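Local coordinates for protein SVS_variant_AS1 (Streptomyces sp. CWA1, PDB 6TJA) that probably catalyses the metal-dependent cyclisation of geranylgeranyl diphosphate to spiroviolene, as an engineered ancestral form of a class I terpene cyclase, at residues A[33-38]-A[131-136]; A[58-63]-A[71-76]; A[78-83]-A[192-197]. One frame throughout, in Å; residues are numbered along the deposited sequence.

Interaction 1: residues A[33-38]-A[131-136]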
# COMPACT_ATOMS: atom_id res chain seq x y z
N VAL A 33 14.93 12.69 -21.87
CA VAL A 33 14.95 14.11 -21.98
C VAL A 33 13.85 14.58 -22.90
O VAL A 33 13.23 15.56 -22.61
CB VAL A 33 16.30 14.62 -22.45
CG1 VAL A 33 16.21 16.09 -22.77
CG2 VAL A 33 17.33 14.38 -21.39
N GLU A 34 13.58 13.88 -23.98
CA GLU A 34 12.50 14.32 -24.82
C GLU A 34 11.14 14.11 -24.19
O GLU A 34 10.31 14.95 -24.28
CB GLU A 34 12.57 13.91 -26.31
CG GLU A 34 12.92 12.50 -26.68
CD GLU A 34 13.73 12.35 -27.98
OE1 GLU A 34 14.41 13.31 -28.43
OE2 GLU A 34 13.72 11.27 -28.57
N TRP A 35 10.94 12.98 -23.54
CA TRP A 35 9.66 12.70 -22.82
C TRP A 35 9.38 13.81 -21.80
O TRP A 35 8.20 14.22 -21.70
CB TRP A 35 9.69 11.35 -22.12
CG TRP A 35 8.49 11.03 -21.28
CD1 TRP A 35 7.38 10.35 -21.67
CD2 TRP A 35 8.31 11.34 -19.89
NE1 TRP A 35 6.52 10.22 -20.61
CE2 TRP A 35 7.06 10.82 -19.51
CE3 TRP A 35 9.10 11.96 -18.92
CZ2 TRP A 35 6.58 10.92 -18.21
CZ3 TRP A 35 8.63 12.05 -17.63
CH2 TRP A 35 7.38 11.54 -17.28
N ILE A 36 10.41 14.21 -21.06
CA ILE A 36 10.34 15.22 -19.97
C ILE A 36 9.80 16.52 -20.56
O ILE A 36 8.87 17.07 -19.94
CB ILE A 36 11.70 15.43 -19.27
CG1 ILE A 36 12.12 14.20 -18.46
CG2 ILE A 36 11.68 16.66 -18.39
CD1 ILE A 36 13.52 14.29 -17.90
N ARG A 37 10.35 16.99 -21.69
CA ARG A 37 9.96 18.25 -22.38
C ARG A 37 8.49 18.17 -22.81
O ARG A 37 7.77 19.18 -22.64
CB ARG A 37 10.92 18.54 -23.54
CG ARG A 37 12.37 18.71 -23.07
CD ARG A 37 13.35 19.39 -24.01
NE ARG A 37 14.11 20.30 -23.14
CZ ARG A 37 15.43 20.31 -22.95
NH1 ARG A 37 16.23 19.48 -23.61
NH2 ARG A 37 15.94 21.20 -22.10
N ARG A 38 8.02 17.01 -23.27
CA ARG A 38 6.63 16.81 -23.74
C ARG A 38 5.67 16.45 -22.60
O ARG A 38 4.45 16.45 -22.84
CB ARG A 38 6.62 15.70 -24.80
CG ARG A 38 7.25 16.11 -26.12
CD ARG A 38 7.67 14.94 -26.99
NE ARG A 38 8.24 15.39 -28.26
CZ ARG A 38 9.45 15.95 -28.42
NH1 ARG A 38 10.27 16.15 -27.40
NH2 ARG A 38 9.83 16.31 -29.63
N GLN A 131 0.49 8.62 -15.41
CA GLN A 131 -0.44 7.70 -16.11
C GLN A 131 0.22 7.15 -17.37
O GLN A 131 -0.10 5.99 -17.75
CB GLN A 131 -1.77 8.39 -16.40
CG GLN A 131 -2.65 8.50 -15.16
CD GLN A 131 -4.02 9.02 -15.51
OE1 GLN A 131 -4.14 10.06 -16.13
NE2 GLN A 131 -5.06 8.31 -15.08
N ASP A 132 1.08 7.94 -18.01
CA ASP A 132 1.85 7.55 -19.21
C ASP A 132 2.87 6.48 -18.80
O ASP A 132 2.93 5.42 -19.44
CB ASP A 132 2.59 8.75 -19.82
CG ASP A 132 3.31 8.38 -21.11
OD1 ASP A 132 2.62 8.08 -22.12
OD2 ASP A 132 4.53 8.32 -21.07
N ILE A 133 3.61 6.74 -17.72
CA ILE A 133 4.53 5.75 -17.12
C ILE A 133 3.72 4.48 -16.86
O ILE A 133 4.14 3.43 -17.32
CB ILE A 133 5.21 6.26 -15.85
CG1 ILE A 133 6.19 7.39 -16.15
CG2 ILE A 133 5.89 5.10 -15.13
CD1 ILE A 133 6.49 8.29 -14.96
N ALA A 134 2.58 4.59 -16.17
CA ALA A 134 1.75 3.41 -15.82
C ALA A 134 1.35 2.64 -17.08
O ALA A 134 1.36 1.40 -17.03
CB ALA A 134 0.53 3.82 -15.04
N ARG A 135 0.98 3.34 -18.15
CA ARG A 135 0.53 2.73 -19.43
C ARG A 135 1.70 1.91 -19.99
O ARG A 135 1.51 0.72 -20.36
CB ARG A 135 0.04 3.81 -20.39
CG ARG A 135 -0.41 3.26 -21.75
CD ARG A 135 -0.53 4.31 -22.84
NE ARG A 135 0.61 5.22 -22.90
CZ ARG A 135 1.84 4.92 -23.34
NH1 ARG A 135 2.15 3.70 -23.77
NH2 ARG A 135 2.78 5.86 -23.33
N ARG A 136 2.90 2.49 -19.97
CA ARG A 136 4.14 1.77 -20.36
C ARG A 136 4.27 0.49 -19.53
O ARG A 136 4.48 -0.57 -20.13
CB ARG A 136 5.34 2.70 -20.21
CG ARG A 136 5.36 3.83 -21.24
CD ARG A 136 6.35 4.92 -20.94
NE ARG A 136 6.22 6.05 -21.87
CZ ARG A 136 7.00 6.28 -22.92
NH1 ARG A 136 8.01 5.49 -23.24
NH2 ARG A 136 6.76 7.33 -23.67

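Interaction 2: residues A[58-63]-A[71-76]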
# COMPACT_ATOMS: atom_id res chain seq x y z
N ASP A 58 20.89 7.83 -15.85
CA ASP A 58 22.20 7.36 -15.32
C ASP A 58 21.93 6.54 -14.05
O ASP A 58 22.49 5.45 -13.89
CB ASP A 58 23.14 8.55 -15.05
CG ASP A 58 24.59 8.15 -14.80
OD1 ASP A 58 25.34 7.98 -15.81
OD2 ASP A 58 24.97 8.00 -13.60
N PHE A 59 21.10 7.09 -13.16
CA PHE A 59 20.73 6.46 -11.87
C PHE A 59 20.19 5.05 -12.15
O PHE A 59 20.78 4.12 -11.64
CB PHE A 59 19.75 7.36 -11.11
CG PHE A 59 19.25 6.78 -9.82
CD1 PHE A 59 19.95 6.99 -8.65
CD2 PHE A 59 18.08 6.06 -9.78
CE1 PHE A 59 19.48 6.47 -7.45
CE2 PHE A 59 17.60 5.56 -8.58
CZ PHE A 59 18.31 5.75 -7.42
N PHE A 60 19.10 4.89 -12.90
CA PHE A 60 18.42 3.58 -12.96
C PHE A 60 19.13 2.62 -13.93
O PHE A 60 18.94 1.41 -13.76
CB PHE A 60 16.93 3.69 -13.25
CG PHE A 60 16.19 2.48 -12.74
CD1 PHE A 60 16.08 2.24 -11.38
CD2 PHE A 60 15.66 1.54 -13.62
CE1 PHE A 60 15.45 1.11 -10.90
CE2 PHE A 60 14.99 0.44 -13.13
CZ PHE A 60 14.87 0.23 -11.78
N ALA A 61 19.94 3.14 -14.86
CA ALA A 61 20.81 2.34 -15.75
C ALA A 61 21.84 1.56 -14.92
O ALA A 61 22.40 0.56 -15.42
CB ALA A 61 21.46 3.27 -16.77
N ARG A 62 22.12 2.04 -13.71
CA ARG A 62 22.96 1.35 -12.71
C ARG A 62 22.19 0.28 -11.93
O ARG A 62 22.85 -0.64 -11.38
CB ARG A 62 23.57 2.38 -11.76
CG ARG A 62 24.47 3.38 -12.47
CD ARG A 62 24.81 4.47 -11.46
NE ARG A 62 25.63 5.51 -12.03
CZ ARG A 62 26.93 5.43 -12.20
NH1 ARG A 62 27.59 4.36 -11.79
NH2 ARG A 62 27.59 6.43 -12.75
N PHE A 63 20.88 0.35 -11.88
CA PHE A 63 20.07 -0.63 -11.20
C PHE A 63 19.82 -1.84 -12.08
O PHE A 63 19.79 -2.92 -11.62
CB PHE A 63 18.73 -0.03 -10.79
CG PHE A 63 18.78 0.75 -9.54
CD1 PHE A 63 19.63 1.80 -9.41
CD2 PHE A 63 17.98 0.42 -8.48
CE1 PHE A 63 19.69 2.52 -8.26
CE2 PHE A 63 18.03 1.13 -7.32
CZ PHE A 63 18.88 2.18 -7.21
N ASP A 71 13.15 -0.11 -24.02
CA ASP A 71 11.94 0.55 -23.68
C ASP A 71 11.59 0.30 -22.24
O ASP A 71 10.96 1.09 -21.63
CB ASP A 71 10.78 0.13 -24.57
CG ASP A 71 11.06 0.34 -26.03
OD1 ASP A 71 11.78 1.22 -26.44
OD2 ASP A 71 10.52 -0.43 -26.79
N ARG A 72 12.00 -0.83 -21.70
CA ARG A 72 11.71 -1.15 -20.28
C ARG A 72 12.60 -0.29 -19.38
O ARG A 72 12.09 0.21 -18.38
CB ARG A 72 11.90 -2.63 -19.99
CG ARG A 72 10.83 -3.52 -20.60
CD ARG A 72 11.22 -4.96 -20.36
NE ARG A 72 10.19 -5.89 -20.78
CZ ARG A 72 9.35 -6.55 -20.00
NH1 ARG A 72 9.28 -6.36 -18.68
NH2 ARG A 72 8.52 -7.40 -20.58
N LEU A 73 13.86 -0.10 -19.75
CA LEU A 73 14.80 0.75 -18.98
C LEU A 73 14.33 2.20 -19.09
O LEU A 73 14.52 2.95 -18.12
CB LEU A 73 16.23 0.57 -19.49
CG LEU A 73 17.28 1.43 -18.79
CD1 LEU A 73 17.28 1.17 -17.28
CD2 LEU A 73 18.65 1.18 -19.37
N LEU A 74 13.77 2.58 -20.24
CA LEU A 74 13.27 3.96 -20.42
C LEU A 74 12.09 4.18 -19.46
O LEU A 74 12.12 5.17 -18.73
CB LEU A 74 12.84 4.22 -21.87
CG LEU A 74 12.15 5.57 -22.10
CD1 LEU A 74 13.02 6.72 -21.60
CD2 LEU A 74 11.81 5.73 -23.58
N ALA A 75 11.10 3.30 -19.48
CA ALA A 75 9.85 3.48 -18.71
C ALA A 75 10.19 3.58 -17.22
O ALA A 75 9.73 4.53 -16.55
CB ALA A 75 8.90 2.35 -19.01
N THR A 76 11.01 2.68 -16.71
CA THR A 76 11.41 2.68 -15.27
C THR A 76 12.24 3.94 -15.00
O THR A 76 11.97 4.59 -13.99
CB THR A 76 12.10 1.36 -14.91
OG1 THR A 76 13.22 1.22 -15.78
CG2 THR A 76 11.17 0.17 -15.06

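Interaction 3: residues A[78-83]-A[192-197]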
# COMPACT_ATOMS: atom_id res chain seq x y z
N LEU A 78 11.94 6.88 -16.47
CA LEU A 78 10.95 8.00 -16.41
C LEU A 78 10.38 8.13 -14.99
O LEU A 78 10.31 9.26 -14.46
CB LEU A 78 9.84 7.74 -17.43
CG LEU A 78 10.28 7.78 -18.89
CD1 LEU A 78 9.08 7.72 -19.80
CD2 LEU A 78 11.10 9.02 -19.18
N PHE A 79 9.96 7.03 -14.37
CA PHE A 79 9.39 7.10 -13.01
C PHE A 79 10.43 7.66 -12.05
O PHE A 79 10.04 8.26 -11.06
CB PHE A 79 8.90 5.77 -12.44
CG PHE A 79 8.42 5.94 -11.02
CD1 PHE A 79 7.22 6.59 -10.76
CD2 PHE A 79 9.16 5.49 -9.95
CE1 PHE A 79 6.75 6.74 -9.46
CE2 PHE A 79 8.74 5.73 -8.65
CZ PHE A 79 7.53 6.36 -8.41
N VAL A 80 11.72 7.44 -12.28
CA VAL A 80 12.74 8.00 -11.34
C VAL A 80 12.77 9.52 -11.50
O VAL A 80 12.89 10.21 -10.44
CB VAL A 80 14.14 7.39 -11.48
CG1 VAL A 80 15.14 8.14 -10.59
CG2 VAL A 80 14.13 5.91 -11.16
N TYR A 81 12.64 10.04 -12.74
CA TYR A 81 12.53 11.50 -13.00
C TYR A 81 11.29 12.04 -12.28
O TYR A 81 11.36 13.05 -11.51
CB TYR A 81 12.48 11.82 -14.50
CG TYR A 81 13.81 11.72 -15.22
CD1 TYR A 81 14.78 12.69 -15.05
CD2 TYR A 81 14.10 10.66 -16.05
CE1 TYR A 81 16.00 12.61 -15.70
CE2 TYR A 81 15.31 10.58 -16.73
CZ TYR A 81 16.27 11.56 -16.54
OH TYR A 81 17.46 11.45 -17.15
N TRP A 82 10.17 11.39 -12.55
CA TRP A 82 8.85 11.73 -11.98
C TRP A 82 8.96 11.82 -10.47
O TRP A 82 8.49 12.79 -9.92
CB TRP A 82 7.81 10.69 -12.36
CG TRP A 82 6.44 11.10 -11.93
CD1 TRP A 82 5.54 11.86 -12.61
CD2 TRP A 82 5.84 10.79 -10.67
NE1 TRP A 82 4.40 12.00 -11.89
CE2 TRP A 82 4.57 11.38 -10.67
CE3 TRP A 82 6.25 10.06 -9.55
CZ2 TRP A 82 3.70 11.26 -9.59
CZ3 TRP A 82 5.41 9.97 -8.47
CH2 TRP A 82 4.15 10.55 -8.50
N LEU A 83 9.57 10.82 -9.84
CA LEU A 83 9.70 10.72 -8.38
C LEU A 83 10.49 11.92 -7.88
O LEU A 83 10.03 12.55 -6.92
CB LEU A 83 10.39 9.41 -7.99
CG LEU A 83 10.68 9.23 -6.50
CD1 LEU A 83 9.45 8.76 -5.75
CD2 LEU A 83 11.82 8.23 -6.34
N PHE A 192 12.96 -0.06 -6.27
CA PHE A 192 13.44 -1.46 -6.29
C PHE A 192 12.38 -2.35 -6.95
O PHE A 192 12.75 -3.35 -7.63
CB PHE A 192 13.88 -1.84 -4.87
CG PHE A 192 15.26 -1.33 -4.54
CD1 PHE A 192 16.38 -1.89 -5.12
CD2 PHE A 192 15.46 -0.25 -3.71
CE1 PHE A 192 17.66 -1.44 -4.83
CE2 PHE A 192 16.73 0.22 -3.42
CZ PHE A 192 17.83 -0.39 -3.97
N ALA A 193 11.10 -1.99 -6.83
CA ALA A 193 9.98 -2.79 -7.39
C ALA A 193 9.96 -2.63 -8.92
O ALA A 193 9.19 -3.35 -9.52
CB ALA A 193 8.64 -2.38 -6.79
N MET A 194 10.72 -1.71 -9.50
CA MET A 194 10.85 -1.57 -10.98
C MET A 194 11.97 -2.46 -11.56
O MET A 194 12.06 -2.52 -12.78
CB MET A 194 11.16 -0.14 -11.39
CG MET A 194 10.08 0.83 -11.03
SD MET A 194 10.42 2.35 -11.88
CE MET A 194 11.86 2.98 -11.03
N LEU A 195 12.77 -3.16 -10.77
CA LEU A 195 13.82 -4.02 -11.28
C LEU A 195 13.31 -5.09 -12.24
O LEU A 195 13.80 -5.23 -13.30
CB LEU A 195 14.63 -4.66 -10.16
CG LEU A 195 15.65 -3.86 -9.38
CD1 LEU A 195 16.15 -4.51 -8.11
CD2 LEU A 195 16.81 -3.38 -10.22
N GLU A 196 12.29 -5.79 -11.82
CA GLU A 196 11.62 -6.83 -12.55
C GLU A 196 11.08 -6.35 -13.87
O GLU A 196 11.08 -7.05 -14.83
CB GLU A 196 10.43 -7.22 -11.72
CG GLU A 196 10.50 -8.54 -11.10
CD GLU A 196 9.16 -9.01 -10.71
OE1 GLU A 196 8.60 -8.52 -9.77
OE2 GLU A 196 8.69 -9.92 -11.36
N ILE A 197 10.54 -5.16 -13.84
CA ILE A 197 9.91 -4.48 -15.00
C ILE A 197 11.02 -4.12 -16.00
O ILE A 197 10.82 -4.32 -17.20
CB ILE A 197 9.05 -3.29 -14.54
CG1 ILE A 197 7.89 -3.77 -13.65
CG2 ILE A 197 8.55 -2.49 -15.72
CD1 ILE A 197 7.05 -2.68 -13.09

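Interaction 1: residues A[33-38]-A[131-136]
W35 of helix 25-38 spans the gap to helix 126-140, where D132, I133 and R136 receive its indole. The short helical segments run nearer antiparallel than parallel, and their axes come no closer than 13.0 Å, so one long side chain does the bridging. CB already points toward the partner helix, and with CG anti to the backbone N (chi1 175°) the ring carries on in that direction. W35 CD1 lies 3.7 Å from NH2 of R136, whose guanidinium stands almost at a right angle to the indole. W35 NE1, next along, donates a hydrogen bond to OD2 of D132, 2.8 Å away with an angle of 152° at the hydrogen. The acceptor sits at the ring edge near the indole plane, but the N-H comes in from above the carboxylate plane. On the six-membered ring, W35 CZ2 comes 4.1 Å from CG1 of I133, and W35 CH2 lies 4.1 Å from CD1 of the same residue. L78 of helix 70-91 touches the indole as well. D132 OD2 has a second donor: R136 NE, 2.9 Å away, approaches from the opposite face of the carboxylate. Two donors thus hold OD2 from both faces and should restrict rotation of the carboxylate. The salt bridge to R136 probably stabilises its negative charge, leaving the indole N-H to add a neutral, directional link between the helices.

Interaction 2: residues A[58-63]-A[71-76]
The F60 ring takes CB of F63 on one face, offset toward the rim, while T76 and L73 of helix 70-91 reach it at a slant from across the contact. A second flat group, the R62 guanidinium, has OD2 of D58 at its edge and in its plane. R62 grips that oxygen side-on with NE and NH2, and R62 NE is 3.0 Å from D58 OD2; this pair takes no part in the touching across the two segments. At the F60 ring, OG1 of T76 is 3.3 Å from CE2 and equally near CD2, and CB of T76 comes 3.5 Å from CE2. T76 OG1 occupies the crowded position between the backbone N and the carbonyl carbon (chi1 58°), from which it donates to the backbone O of R72, 3.0 Å away. L73 inserts its CD1 methyl beside the backbone of helix 56-61: this methyl lies 4.0 Å from CD2 of F60 and 4.0 Å from CA of A61. The contact joins two helices that follow one another in the chain, and A198 of helix 195-199 also packs on both F60 and T76. All four touching residues are buried, and the one side-chain polar atom among them, OG1 of T76, spends its proton on the R72 carbonyl, which the T76 amide also uses. That proton is thus taken up within its own helix, and the hydroxyl can lie against the F60 ring as part of an otherwise apolar interface.

Interaction 3: residues A[78-83]-A[192-197]
F79 meets M194 with its CG anti to the backbone N (chi1 177°), whereas M194 sets out with CG anti to its carbonyl carbon and then bends at its last torsion (chi3 -71°), turning CE aside toward V80. The result is a Met-aromatic contact inside the all-helical fold of a class I terpene cyclase, between helix 70-91 and the type I turn F192 to L195 that separates helix 188-192 from helix 195-199. M194 SD lies 5.0 Å from the centroid of the F79 ring and 63° off its normal, an oblique approach. The sulfur is nearer still to the root of the phenylalanine: M194 SD is 3.8 Å from F79 CB and 3.9 Å from F79 CD2. M194 CE arrives at the ring edge, close to the ring plane, with F79 CD2 3.8 Å away. One face of the same ring carries CB of L83, one helical turn on, and F149 of helix 143-169 meets F79 edge-to-face. F79 and L83 appear to be the two engineered positions of this variant. M194 also touches F149, F60 and T76, which places its thioether where several helices converge in the buried interior. With an alanine at the M194 position, a gap is likely to open beside the F79 edge and V80 to lose its partner across this contact. V80 supplies the branch that lies beside its backbone N, CG2, whose methyl rests 3.7 Å from CE of M194.

Overall arrangement
From the N terminus, helix 25-38 comes first; interaction 1 joins it to helix 126-140 and closes a loop of about 90 residues. Nested within that loop, interaction 2 closes a short one between the successive helices 56-61 and 70-91. Interaction 3 starts on helix 70-91, still inside the first loop, but ends beyond it at 192-197, so interactions 1 and 3 cross while 2 and 3 follow in series. Helix 70-91 is common ground: L78 and Y81 pack against W35 and I36, A75 against R136, and R72 probably hydrogen-bonds through NH1 to the backbone O of I197. The three contacts thereby gather N-terminal and later helices around one central helix.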